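Local coordinates for arylalkylamine N-Acetyltransferase like 5b (Aedes aegypti, PDB 4FD4), which probably transfers the acetyl or a longer acyl group of an acyl-CoA to the amine of serotonin or dopamine, as a GNAT-fold arylalkylamine N-acetyltransferase, at residues A[7-12]-A[145-150]; A[24-29]-A[133-138]; A[61-66]-A[73-78]; A[126-131]-A[162-167]. All coordinates share one frame; numbering follows the deposited sequence.

Interaction 1. Residues A[7-12]-A[145-150]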
loop_
_atom_site.group_PDB
_atom_site.type_symbol
_atom_site.label_atom_id
_atom_site.label_comp_id
_atom_site.label_asym_id
_atom_site.label_seq_id
_atom_site.Cartn_x
_atom_site.Cartn_y
_atom_site.Cartn_z
ATOM N N ILE A 7 -2.630 13.200 19.012
ATOM C CA ILE A 7 -2.787 12.031 18.149
ATOM C C ILE A 7 -1.746 10.956 18.474
ATOM O O ILE A 7 -0.557 11.260 18.573
ATOM C CB ILE A 7 -2.708 12.430 16.660
ATOM C CG1 ILE A 7 -3.926 13.275 16.278
ATOM C CG2 ILE A 7 -2.625 11.198 15.764
ATOM C CD1 ILE A 7 -5.257 12.643 16.653
ATOM N N VAL A 8 -2.196 9.714 18.658
ATOM C CA VAL A 8 -1.302 8.610 19.025
ATOM C C VAL A 8 -0.975 7.737 17.812
ATOM O O VAL A 8 -1.878 7.331 17.094
ATOM C CB VAL A 8 -1.959 7.697 20.064
ATOM C CG1 VAL A 8 -1.061 6.490 20.369
ATOM C CG2 VAL A 8 -2.292 8.465 21.340
ATOM N N LEU A 9 0.299 7.436 17.586
ATOM C CA LEU A 9 0.643 6.447 16.564
ATOM C C LEU A 9 1.042 5.155 17.252
ATOM O O LEU A 9 1.824 5.184 18.204
ATOM C CB LEU A 9 1.816 6.919 15.709
ATOM C CG LEU A 9 1.636 8.021 14.664
ATOM C CD1 LEU A 9 1.447 7.435 13.292
ATOM C CD2 LEU A 9 0.521 9.000 15.018
ATOM N N ARG A 10 0.529 4.023 16.772
ATOM C CA ARG A 10 0.936 2.742 17.341
ATOM C C ARG A 10 0.571 1.587 16.427
ATOM O O ARG A 10 -0.163 1.759 15.467
ATOM C CB ARG A 10 0.271 2.529 18.694
ATOM C CG ARG A 10 -1.258 2.535 18.593
ATOM C CD ARG A 10 -1.888 2.430 19.946
ATOM N NE ARG A 10 -3.352 2.486 19.881
ATOM C CZ ARG A 10 -4.130 1.462 19.547
ATOM N NH1 ARG A 10 -3.604 0.278 19.222
ATOM N NH2 ARG A 10 -5.445 1.631 19.525
ATOM N N VAL A 11 1.067 0.399 16.743
ATOM C CA VAL A 11 0.725 -0.788 15.974
ATOM C C VAL A 11 -0.679 -1.270 16.376
ATOM O O VAL A 11 -1.044 -1.231 17.559
ATOM C CB VAL A 11 1.820 -1.882 16.164
ATOM C CG1 VAL A 11 1.331 -3.245 15.704
ATOM C CG2 VAL A 11 3.107 -1.485 15.404
ATOM N N ALA A 12 -1.480 -1.677 15.394
ATOM C CA ALA A 12 -2.826 -2.188 15.678
ATOM C C ALA A 12 -2.745 -3.588 16.291
ATOM O O ALA A 12 -1.929 -4.400 15.865
ATOM C CB ALA A 12 -3.659 -2.211 14.410
ATOM N N GLN A 145 3.343 11.983 7.189
ATOM C CA GLN A 145 4.776 11.865 7.429
ATOM C C GLN A 145 5.037 11.046 8.686
ATOM O O GLN A 145 5.978 10.258 8.722
ATOM C CB GLN A 145 5.457 13.238 7.517
ATOM C CG GLN A 145 6.963 13.157 7.801
ATOM C CD GLN A 145 7.633 14.525 7.931
ATOM O OE1 GLN A 145 7.009 15.564 7.695
ATOM N NE2 GLN A 145 8.916 14.524 8.303
ATOM N N ARG A 146 4.205 11.216 9.712
ATOM C CA ARG A 146 4.386 10.450 10.953
ATOM C C ARG A 146 4.088 8.963 10.781
ATOM O O ARG A 146 4.773 8.118 11.373
ATOM C CB ARG A 146 3.568 11.047 12.096
ATOM C CG ARG A 146 4.149 12.351 12.636
ATOM C CD ARG A 146 3.138 13.062 13.506
ATOM N NE ARG A 146 2.902 12.379 14.770
ATOM C CZ ARG A 146 1.930 12.703 15.619
ATOM N NH1 ARG A 146 1.107 13.710 15.334
ATOM N NH2 ARG A 146 1.782 12.026 16.748
ATOM N N LEU A 147 3.085 8.639 9.967
ATOM C CA LEU A 147 2.796 7.231 9.639
ATOM C C LEU A 147 3.949 6.586 8.886
ATOM O O LEU A 147 4.412 5.498 9.255
ATOM C CB LEU A 147 1.521 7.106 8.809
ATOM C CG LEU A 147 0.208 7.158 9.573
ATOM C CD1 LEU A 147 -0.971 7.239 8.596
ATOM C CD2 LEU A 147 0.093 5.927 10.483
ATOM N N LEU A 148 4.414 7.246 7.826
ATOM C CA LEU A 148 5.504 6.692 7.026
ATOM C C LEU A 148 6.773 6.593 7.854
ATOM O O LEU A 148 7.510 5.615 7.771
ATOM C CB LEU A 148 5.761 7.562 5.788
ATOM C CG LEU A 148 6.205 6.951 4.451
ATOM C CD1 LEU A 148 7.228 7.847 3.753
ATOM C CD2 LEU A 148 6.714 5.515 4.547
ATOM N N GLN A 149 7.050 7.616 8.649
ATOM C CA GLN A 149 8.247 7.587 9.484
ATOM C C GLN A 149 8.138 6.466 10.500
ATOM O O GLN A 149 9.128 5.821 10.826
ATOM C CB GLN A 149 8.456 8.901 10.230
ATOM C CG GLN A 149 9.731 8.871 11.075
ATOM C CD GLN A 149 10.961 8.886 10.193
ATOM O OE1 GLN A 149 11.130 9.797 9.388
ATOM N NE2 GLN A 149 11.796 7.857 10.301
ATOM N N PHE A 150 6.938 6.258 11.026
ATOM C CA PHE A 150 6.737 5.199 12.002
ATOM C C PHE A 150 7.051 3.867 11.314
ATOM O O PHE A 150 7.752 3.025 11.881
ATOM C CB PHE A 150 5.318 5.255 12.601
ATOM C CG PHE A 150 5.090 4.304 13.764
ATOM C CD1 PHE A 150 4.811 4.790 15.041
ATOM C CD2 PHE A 150 5.140 2.918 13.577
ATOM C CE1 PHE A 150 4.599 3.916 16.127
ATOM C CE2 PHE A 150 4.921 2.036 14.654
ATOM C CZ PHE A 150 4.647 2.534 15.921
#
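Edge strand 7-11 and helix segment 145-150 run in nearly the same direction, their axes 27° apart and 9.4 Å from each other at closest approach, with Leu9 and Leu147 level. Leu9 buries more than any other residue here, ahead of Phe150 and Arg146. Its chi1 of -74° sets CG beside the backbone N, and from there the methyls part, CD1 to Leu147 and CD2 to Arg146. CD1 presses on Leu147 CD2 at 3.5 Å, tighter than usual carbon contact, and the side chains cross at about a right angle. Leu9 CD2 sits over one face of the Arg146 guanidinium, 3.7 Å from NH2. Phe150, with CG anti to its backbone N, lays its ring along the strand: CD1 meets Leu9 CB at 3.7 Å, CZ approaches Arg10 CA at 4.0 Å, and CE2 touches Val11 CG2 at 4.0 Å. At the Ile7 end of the strand, Ile7 O accepts from Arg146 NH2 at 3.1 Å, the arginine chain being bent at chi3. That bond is bent, 139° at the hydrogen, with the donor above the carbonyl plane. Leu147 and Phe150 also rest on Val62 of strand 61-66, so this helix spans two neighbouring strands on one face of the GNAT sheet. The contact is thus mostly apolar, and its single hydrogen bond ties a charged, partly exposed side chain to a strand carbonyl.

Interaction 2. Residues A[24-29]-A[133-138]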
loop_
_atom_site.group_PDB
_atom_site.type_symbol
_atom_site.label_atom_id
_atom_site.label_comp_id
_atom_site.label_asym_id
_atom_site.label_seq_id
_atom_site.Cartn_x
_atom_site.Cartn_y
_atom_site.Cartn_z
ATOM N N LEU A 24 -10.232 1.419 6.869
ATOM C CA LEU A 24 -9.952 1.128 5.467
ATOM C C LEU A 24 -11.184 1.439 4.626
ATOM O O LEU A 24 -11.083 2.033 3.555
ATOM C CB LEU A 24 -9.526 -0.339 5.259
ATOM C CG LEU A 24 -8.132 -0.730 5.762
ATOM C CD1 LEU A 24 -7.929 -2.248 5.597
ATOM C CD2 LEU A 24 -7.025 0.047 5.043
ATOM N N HIS A 25 -12.350 1.044 5.115
ATOM C CA HIS A 25 -13.582 1.312 4.371
ATOM C C HIS A 25 -13.750 2.822 4.195
ATOM O O HIS A 25 -14.232 3.280 3.165
ATOM C CB HIS A 25 -14.794 0.801 5.152
ATOM C CG HIS A 25 -15.203 -0.601 4.826
ATOM N ND1 HIS A 25 -16.420 -0.898 4.237
ATOM C CD2 HIS A 25 -14.594 -1.786 5.044
ATOM C CE1 HIS A 25 -16.525 -2.205 4.096
ATOM N NE2 HIS A 25 -15.433 -2.774 4.576
ATOM N N ARG A 26 -13.349 3.595 5.203
ATOM C CA ARG A 26 -13.798 4.997 5.274
ATOM C C ARG A 26 -12.911 5.953 4.490
ATOM O O ARG A 26 -13.403 6.807 3.753
ATOM C CB ARG A 26 -13.896 5.459 6.739
ATOM C CG ARG A 26 -14.732 6.727 6.951
ATOM C CD ARG A 26 -14.764 7.150 8.420
ATOM N NE ARG A 26 -13.565 7.897 8.800
ATOM C CZ ARG A 26 -12.824 7.648 9.878
ATOM N NH1 ARG A 26 -11.746 8.393 10.136
ATOM N NH2 ARG A 26 -13.153 6.658 10.699
ATOM N N ILE A 27 -11.603 5.799 4.636
ATOM C CA ILE A 27 -10.675 6.765 4.056
ATOM C C ILE A 27 -9.750 6.184 2.999
ATOM O O ILE A 27 -9.150 6.925 2.220
ATOM C CB ILE A 27 -9.812 7.446 5.138
ATOM C CG1 ILE A 27 -8.860 6.440 5.786
ATOM C CG2 ILE A 27 -10.694 8.119 6.201
ATOM C CD1 ILE A 27 -7.771 7.100 6.626
ATOM N N TYR A 28 -9.624 4.862 2.948
ATOM C CA TYR A 28 -8.673 4.283 1.995
ATOM C C TYR A 28 -9.309 3.871 0.662
ATOM O O TYR A 28 -9.038 4.476 -0.378
ATOM C CB TYR A 28 -7.910 3.101 2.614
ATOM C CG TYR A 28 -7.026 2.401 1.599
ATOM C CD1 TYR A 28 -5.936 3.051 1.026
ATOM C CD2 TYR A 28 -7.279 1.093 1.221
ATOM C CE1 TYR A 28 -5.131 2.414 0.082
ATOM C CE2 TYR A 28 -6.481 0.445 0.290
ATOM C CZ TYR A 28 -5.412 1.109 -0.279
ATOM O OH TYR A 28 -4.624 0.450 -1.206
ATOM N N TYR A 29 -10.145 2.838 0.700
ATOM C CA TYR A 29 -10.747 2.296 -0.522
ATOM C C TYR A 29 -11.500 3.319 -1.386
ATOM O O TYR A 29 -11.350 3.328 -2.608
ATOM C CB TYR A 29 -11.632 1.090 -0.193
ATOM C CG TYR A 29 -10.832 -0.151 0.163
ATOM C CD1 TYR A 29 -9.974 -0.734 -0.762
ATOM C CD2 TYR A 29 -10.944 -0.741 1.415
ATOM C CE1 TYR A 29 -9.232 -1.873 -0.438
ATOM C CE2 TYR A 29 -10.214 -1.879 1.742
ATOM C CZ TYR A 29 -9.361 -2.438 0.807
ATOM O OH TYR A 29 -8.635 -3.573 1.126
ATOM N N ALA A 133 -2.793 5.854 4.410
ATOM C CA ALA A 133 -4.021 6.640 4.272
ATOM C C ALA A 133 -4.290 7.513 5.496
ATOM O O ALA A 133 -4.216 7.056 6.639
ATOM C CB ALA A 133 -5.208 5.733 3.982
ATOM N N VAL A 134 -4.606 8.773 5.238
ATOM C CA VAL A 134 -4.834 9.741 6.295
ATOM C C VAL A 134 -6.192 10.377 6.057
ATOM O O VAL A 134 -6.527 10.734 4.926
ATOM C CB VAL A 134 -3.737 10.825 6.277
ATOM C CG1 VAL A 134 -4.066 11.958 7.239
ATOM C CG2 VAL A 134 -2.380 10.211 6.624
ATOM N N ASP A 135 -6.982 10.501 7.113
ATOM C CA ASP A 135 -8.244 11.237 7.022
ATOM C C ASP A 135 -7.936 12.685 6.611
ATOM O O ASP A 135 -7.226 13.388 7.322
ATOM C CB ASP A 135 -8.936 11.204 8.377
ATOM C CG ASP A 135 -10.315 11.828 8.349
ATOM O OD1 ASP A 135 -11.193 11.297 9.058
ATOM O OD2 ASP A 135 -10.512 12.855 7.647
ATOM N N PRO A 136 -8.444 13.124 5.447
ATOM C CA PRO A 136 -8.034 14.444 4.942
ATOM C C PRO A 136 -8.516 15.635 5.775
ATOM O O PRO A 136 -8.007 16.748 5.563
ATOM C CB PRO A 136 -8.637 14.493 3.528
ATOM C CG PRO A 136 -9.755 13.525 3.544
ATOM C CD PRO A 136 -9.372 12.441 4.524
ATOM N N THR A 137 -9.450 15.409 6.700
ATOM C CA THR A 137 -9.912 16.474 7.593
ATOM C C THR A 137 -8.995 16.682 8.794
ATOM O O THR A 137 -9.186 17.624 9.572
ATOM C CB THR A 137 -11.359 16.244 8.102
ATOM O OG1 THR A 137 -11.373 15.166 9.049
ATOM C CG2 THR A 137 -12.305 15.943 6.925
ATOM N N TYR A 138 -8.013 15.801 8.964
ATOM C CA TYR A 138 -7.023 15.998 10.015
ATOM C C TYR A 138 -5.749 16.572 9.411
ATOM O O TYR A 138 -4.722 15.904 9.351
ATOM C CB TYR A 138 -6.747 14.695 10.782
ATOM C CG TYR A 138 -7.841 14.325 11.765
ATOM C CD1 TYR A 138 -9.033 13.773 11.328
ATOM C CD2 TYR A 138 -7.693 14.559 13.129
ATOM C CE1 TYR A 138 -10.048 13.448 12.218
ATOM C CE2 TYR A 138 -8.705 14.230 14.030
ATOM C CZ TYR A 138 -9.880 13.677 13.565
ATOM O OH TYR A 138 -10.896 13.343 14.438
#
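In this GNAT fold, helix 17-28 packs against the tail of strand 126-134 where the chain leaves the sheet through a type I beta turn, Asp135 to Tyr138, braced by an Asx turn. The helix segment itself makes a wider pi-type turn, in which Leu24 O accepts from both Tyr28 N and Tyr29 N. The tight part of the contact belongs to Ile27. With CG1 in the crowded position between the backbone N and the carbonyl carbon (chi1 67°) and the chain extended beyond it, CD1 lies along the strand backbone, 3.5 Å from Asp135 N and 3.6 Å from Ala133 O. The same CD1 touches Ala133 CB at 3.9 Å, while CG2 leans on Asp135. Ala133 CB, pointing at the helix, is also met by Tyr28 CB at 4.0 Å. The Tyr28 ring runs on past Ala133 to Ile131, and its OH binds a glycerol, probably from the crystallisation liquor. The looser side is polar: Asp135 is itself buried, but Arg26 is partly exposed and Pro136 and Thr137 beyond are exposed. There Arg26, bent at chi3, reaches across so that NH1 donates to Asp135 OD1 at 3.1 Å, 152° at the hydrogen, in a salt bridge on the anti lone pair. The guanidinium and carboxylate planes stand 51° apart, and Arg26 is shared: NH2 pairs with Glu22 and NH1 also bonds Phe72 O. The other carboxylate oxygen, Asp135 OD2, is gripped twice, by Thr137 N at 2.9 Å and by Thr137 OG1 at 2.8 Å.

Interaction 3. Residues A[61-66]-A[73-78]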
loop_
_atom_site.group_PDB
_atom_site.type_symbol
_atom_site.label_atom_id
_atom_site.label_comp_id
_atom_site.label_asym_id
_atom_site.label_seq_id
_atom_site.Cartn_x
_atom_site.Cartn_y
_atom_site.Cartn_z
ATOM N N VAL A 61 0.695 -3.301 10.946
ATOM C CA VAL A 61 -0.350 -2.326 10.666
ATOM C C VAL A 61 -0.250 -1.219 11.700
ATOM O O VAL A 61 -0.364 -1.465 12.902
ATOM C CB VAL A 61 -1.752 -2.971 10.669
ATOM C CG1 VAL A 61 -2.835 -1.915 10.599
ATOM C CG2 VAL A 61 -1.882 -3.936 9.494
ATOM N N VAL A 62 0.011 -0.005 11.229
ATOM C CA VAL A 62 0.163 1.131 12.123
ATOM C C VAL A 62 -1.058 2.031 11.992
ATOM O O VAL A 62 -1.521 2.305 10.887
ATOM C CB VAL A 62 1.411 1.975 11.808
ATOM C CG1 VAL A 62 1.491 3.170 12.764
ATOM C CG2 VAL A 62 2.678 1.140 11.892
ATOM N N VAL A 63 -1.573 2.495 13.123
ATOM C CA VAL A 63 -2.730 3.351 13.110
ATOM C C VAL A 63 -2.382 4.655 13.793
ATOM O O VAL A 63 -1.505 4.713 14.683
ATOM C CB VAL A 63 -3.939 2.700 13.790
ATOM C CG1 VAL A 63 -4.483 1.540 12.942
ATOM C CG2 VAL A 63 -3.560 2.226 15.184
ATOM N N ALA A 64 -3.048 5.696 13.316
ATOM C CA ALA A 64 -3.038 7.003 13.961
ATOM C C ALA A 64 -4.432 7.146 14.557
ATOM O O ALA A 64 -5.455 7.019 13.850
ATOM C CB ALA A 64 -2.771 8.100 12.946
ATOM N N GLU A 65 -4.454 7.399 15.864
ATOM C CA GLU A 65 -5.663 7.356 16.673
ATOM C C GLU A 65 -5.887 8.703 17.361
ATOM O O GLU A 65 -4.950 9.317 17.873
ATOM C CB GLU A 65 -5.488 6.260 17.731
ATOM C CG GLU A 65 -6.630 6.057 18.710
ATOM C CD GLU A 65 -6.324 4.948 19.723
ATOM O OE1 GLU A 65 -7.254 4.202 20.103
ATOM O OE2 GLU A 65 -5.149 4.820 20.135
ATOM N N ASP A 66 -7.132 9.158 17.361
ATOM C CA ASP A 66 -7.538 10.340 18.121
ATOM C C ASP A 66 -8.041 9.832 19.470
ATOM O O ASP A 66 -9.228 9.543 19.629
ATOM C CB ASP A 66 -8.649 11.081 17.367
ATOM C CG ASP A 66 -9.135 12.340 18.092
ATOM O OD1 ASP A 66 -9.034 12.408 19.335
ATOM O OD2 ASP A 66 -9.644 13.252 17.411
ATOM N N ILE A 73 -7.777 7.592 12.682
ATOM C CA ILE A 73 -7.847 8.655 11.691
ATOM C C ILE A 73 -6.731 8.516 10.669
ATOM O O ILE A 73 -6.582 9.348 9.769
ATOM C CB ILE A 73 -7.749 10.044 12.348
ATOM C CG1 ILE A 73 -6.448 10.143 13.145
ATOM C CG2 ILE A 73 -8.957 10.282 13.242
ATOM C CD1 ILE A 73 -6.124 11.539 13.619
ATOM N N GLY A 74 -5.918 7.477 10.825
ATOM C CA GLY A 74 -4.953 7.171 9.783
ATOM C C GLY A 74 -4.536 5.717 9.882
ATOM O O GLY A 74 -4.674 5.107 10.946
ATOM N N VAL A 75 -4.027 5.160 8.793
ATOM C CA VAL A 75 -3.582 3.759 8.834
ATOM C C VAL A 75 -2.519 3.525 7.774
ATOM O O VAL A 75 -2.532 4.158 6.715
ATOM C CB VAL A 75 -4.769 2.786 8.648
ATOM C CG1 VAL A 75 -5.472 3.071 7.311
ATOM C CG2 VAL A 75 -4.315 1.266 8.729
ATOM N N SER A 76 -1.567 2.647 8.080
ATOM C CA SER A 76 -0.554 2.243 7.118
ATOM C C SER A 76 -0.338 0.745 7.254
ATOM O O SER A 76 -0.156 0.231 8.355
ATOM C CB SER A 76 0.766 2.972 7.333
ATOM O OG SER A 76 1.735 2.499 6.396
ATOM N N ILE A 77 -0.346 0.055 6.130
ATOM C CA ILE A 77 -0.185 -1.389 6.156
ATOM C C ILE A 77 1.023 -1.766 5.320
ATOM O O ILE A 77 1.172 -1.333 4.168
ATOM C CB ILE A 77 -1.457 -2.102 5.683
ATOM C CG1 ILE A 77 -2.624 -1.685 6.590
ATOM C CG2 ILE A 77 -1.261 -3.623 5.688
ATOM C CD1 ILE A 77 -3.883 -2.463 6.384
ATOM N N ALA A 78 1.909 -2.545 5.930
ATOM C CA ALA A 78 3.158 -2.939 5.279
ATOM C C ALA A 78 3.414 -4.421 5.557
ATOM O O ALA A 78 2.829 -4.999 6.472
ATOM C CB ALA A 78 4.296 -2.106 5.803
#
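Strands 61-66 and 71-81 form a beta hairpin in the GNAT sheet, antiparallel and interrupted by a classic beta bulge in which Ile73 and Gly74 both face Ala64. At the bulge one carbonyl serves two donors: Ala64 O receives Ile73 N at 2.7 Å, nearly along the C=O axis, and Gly74 N at 3.1 Å on a lone pair. Ile73 can be traced outward from there. Its CB stays 4.1 Å from Ala64 O. CG1, in the crowded position between backbone N and carbonyl carbon (chi1 58°), comes down on Ala64 O at 3.4 Å, while the CG2 branch reaches Asp66 CB at 4.2 Å. The tip, CD1, leaves the hairpin to pack on Ile7 of the edge strand and on the ring of Tyr138. Beyond the bulge regular pairing resumes, with Val62 and Ser76 a hydrogen-bonded pair and Val63 opposite Val75 a non-hydrogen-bonded one. On the face bearing Val61, Val75 and Ile77, the branched side chains lie side by side, Val61 CG2 touching Ile77 CG1 at 3.7 Å. On the other face Ser76 OG is buried but satisfied, bonded to Ile131 O and Gln151 NE2. Within the bulge, Ala64 N gives an almost straight bond to Gly74 O, 2.9 Å long and 172° at the hydrogen, although the nitrogen stands well above the carbonyl plane.

Interaction 4. Residues A[126-131]-A[162-167]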
loop_
_atom_site.group_PDB
_atom_site.type_symbol
_atom_site.label_atom_id
_atom_site.label_comp_id
_atom_site.label_asym_id
_atom_site.label_seq_id
_atom_site.Cartn_x
_atom_site.Cartn_y
_atom_site.Cartn_z
ATOM N N ALA A 126 12.694 -7.079 1.780
ATOM C CA ALA A 126 12.527 -5.645 1.975
ATOM C C ALA A 126 11.191 -5.433 2.667
ATOM O O ALA A 126 10.364 -6.342 2.692
ATOM C CB ALA A 126 12.553 -4.931 0.636
ATOM N N TYR A 127 10.978 -4.245 3.220
ATOM C CA TYR A 127 9.713 -3.928 3.883
ATOM C C TYR A 127 8.903 -3.035 2.961
ATOM O O TYR A 127 9.340 -1.938 2.603
ATOM C CB TYR A 127 10.001 -3.202 5.195
ATOM C CG TYR A 127 8.853 -3.041 6.180
ATOM C CD1 TYR A 127 8.245 -1.805 6.365
ATOM C CD2 TYR A 127 8.439 -4.096 6.979
ATOM C CE1 TYR A 127 7.219 -1.634 7.298
ATOM C CE2 TYR A 127 7.414 -3.940 7.917
ATOM C CZ TYR A 127 6.809 -2.714 8.070
ATOM O OH TYR A 127 5.799 -2.569 9.006
ATOM N N HIS A 128 7.707 -3.485 2.603
ATOM C CA HIS A 128 6.928 -2.804 1.580
ATOM C C HIS A 128 5.643 -2.207 2.136
ATOM O O HIS A 128 4.787 -2.931 2.639
ATOM C CB HIS A 128 6.604 -3.776 0.453
ATOM C CG HIS A 128 5.996 -3.123 -0.744
ATOM N ND1 HIS A 128 6.727 -2.348 -1.615
ATOM C CD2 HIS A 128 4.727 -3.135 -1.221
ATOM C CE1 HIS A 128 5.938 -1.906 -2.576
ATOM N NE2 HIS A 128 4.716 -2.368 -2.357
ATOM N N VAL A 129 5.526 -0.886 2.071
ATOM C CA VAL A 129 4.295 -0.223 2.450
ATOM C C VAL A 129 3.260 -0.436 1.350
ATOM O O VAL A 129 3.426 0.052 0.225
ATOM C CB VAL A 129 4.491 1.299 2.694
ATOM C CG1 VAL A 129 3.172 1.930 3.124
ATOM C CG2 VAL A 129 5.543 1.539 3.760
ATOM N N HIS A 130 2.204 -1.171 1.683
ATOM C CA HIS A 130 1.095 -1.426 0.757
ATOM C C HIS A 130 0.069 -0.294 0.817
ATOM O O HIS A 130 -0.501 0.092 -0.205
ATOM C CB HIS A 130 0.359 -2.721 1.120
ATOM C CG HIS A 130 1.200 -3.965 1.012
ATOM N ND1 HIS A 130 1.633 -4.466 -0.188
ATOM C CD2 HIS A 130 1.642 -4.818 1.971
ATOM C CE1 HIS A 130 2.326 -5.580 0.024
ATOM N NE2 HIS A 130 2.351 -5.808 1.322
ATOM N N ILE A 131 -0.193 0.201 2.028
ATOM C CA ILE A 131 -1.231 1.220 2.237
ATOM C C ILE A 131 -0.721 2.370 3.122
ATOM O O ILE A 131 -0.053 2.142 4.127
ATOM C CB ILE A 131 -2.490 0.605 2.907
ATOM C CG1 ILE A 131 -3.169 -0.405 1.976
ATOM C CG2 ILE A 131 -3.480 1.692 3.337
ATOM C CD1 ILE A 131 -4.299 -1.195 2.633
ATOM N N ALA A 162 15.891 -2.475 4.060
ATOM C CA ALA A 162 15.310 -1.551 3.086
ATOM C C ALA A 162 13.784 -1.465 3.201
ATOM O O ALA A 162 13.129 -2.443 3.574
ATOM C CB ALA A 162 15.716 -1.947 1.658
ATOM N N ILE A 163 13.233 -0.299 2.869
ATOM C CA ILE A 163 11.783 -0.104 2.831
ATOM C C ILE A 163 11.360 0.466 1.480
ATOM O O ILE A 163 12.090 1.261 0.891
ATOM C CB ILE A 163 11.310 0.855 3.941
ATOM C CG1 ILE A 163 9.779 0.929 3.976
ATOM C CG2 ILE A 163 11.888 2.239 3.725
ATOM C CD1 ILE A 163 9.238 1.836 5.100
ATOM N N SER A 164 10.188 0.060 0.990
ATOM C CA SER A 164 9.680 0.533 -0.290
ATOM C C SER A 164 8.179 0.733 -0.258
ATOM O O SER A 164 7.516 0.405 0.729
ATOM C CB SER A 164 10.043 -0.434 -1.426
ATOM O OG SER A 164 9.655 -1.762 -1.124
ATOM N N GLY A 165 7.643 1.274 -1.342
ATOM C CA GLY A 165 6.207 1.445 -1.457
ATOM C C GLY A 165 5.753 1.770 -2.864
ATOM O O GLY A 165 6.532 2.273 -3.684
ATOM N N ASP A 166 4.492 1.460 -3.146
ATOM C CA ASP A 166 3.857 1.864 -4.384
ATOM C C ASP A 166 2.972 3.067 -4.067
ATOM O O ASP A 166 1.927 2.932 -3.431
ATOM C CB ASP A 166 3.019 0.718 -4.964
ATOM C CG ASP A 166 3.851 -0.516 -5.272
ATOM O OD1 ASP A 166 4.994 -0.362 -5.757
ATOM O OD2 ASP A 166 3.368 -1.639 -5.013
ATOM N N PHE A 167 3.424 4.242 -4.483
ATOM C CA PHE A 167 2.757 5.488 -4.147
ATOM C C PHE A 167 1.959 6.019 -5.323
ATOM O O PHE A 167 2.513 6.345 -6.379
ATOM C CB PHE A 167 3.781 6.499 -3.633
ATOM C CG PHE A 167 4.515 6.021 -2.414
ATOM C CD1 PHE A 167 3.882 5.998 -1.184
ATOM C CD2 PHE A 167 5.821 5.557 -2.502
ATOM C CE1 PHE A 167 4.543 5.540 -0.058
ATOM C CE2 PHE A 167 6.486 5.101 -1.375
ATOM C CZ PHE A 167 5.843 5.095 -0.153
HETATM O O HOH W 1 1.230 -2.438 -2.986
#
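The His128 ring has Ser164 and Asp166 at its edge, one at each nitrogen: ND1 and Ser164 OG share a straight hydrogen bond of 3.0 Å (173°) in which either may donate, and NE2 gives a weak one to Asp166 OD2 at 3.1 Å, the carboxylate plane turned 63° from the ring. The His130 ring has His128 O over one face, offset toward the rim, and a water at its edge that donates to Asp166 OD2 at 3.1 Å. On the opposite side of the sheet, Tyr127 turns the edge of its ring to Ile163 CG1, with CD1 at 3.9 Å. These strands are the parallel pair of a beta-alpha-beta crossover, 26° apart. Three backbone bonds join them, ending with Val129 N to Ser164 O at 2.7 Å; by Val129 O and Asp166 N the gap is 3.8 Å, and that buried N-H has no partner. At such a splay beside a bulge, here at His130 and Ile131, GNAT enzymes bind acyl-CoA, probably here too. The two bonds probably hold His128's rotation, and Asp166, whose OD1 bonds Thr212, could help stabilise a positive charge on it.

In the fold
All four contacts share one mixed sheet. Interactions 3 and 4 are its buried strand pairings, one an antiparallel hairpin and the other a parallel crossover; strand 71-81 lies next to 126-134, joining them through backbone bonds between Ile77 and His130 and Ile131. Interactions 1 and 2 lay helices on the sheet, at the surface and partly buried respectively, and each mixes apolar packing with an arginine that reaches a polar atom. Helix 143-158 of interaction 1 is the connection within the crossover of interaction 4, and its Leu147 also touches Ala133 and Val134 of interaction 2. Interaction 4 pairs His128 with Ser164 inside the buried sheet; the salt bridge of interaction 2 involves a partly exposed arginine.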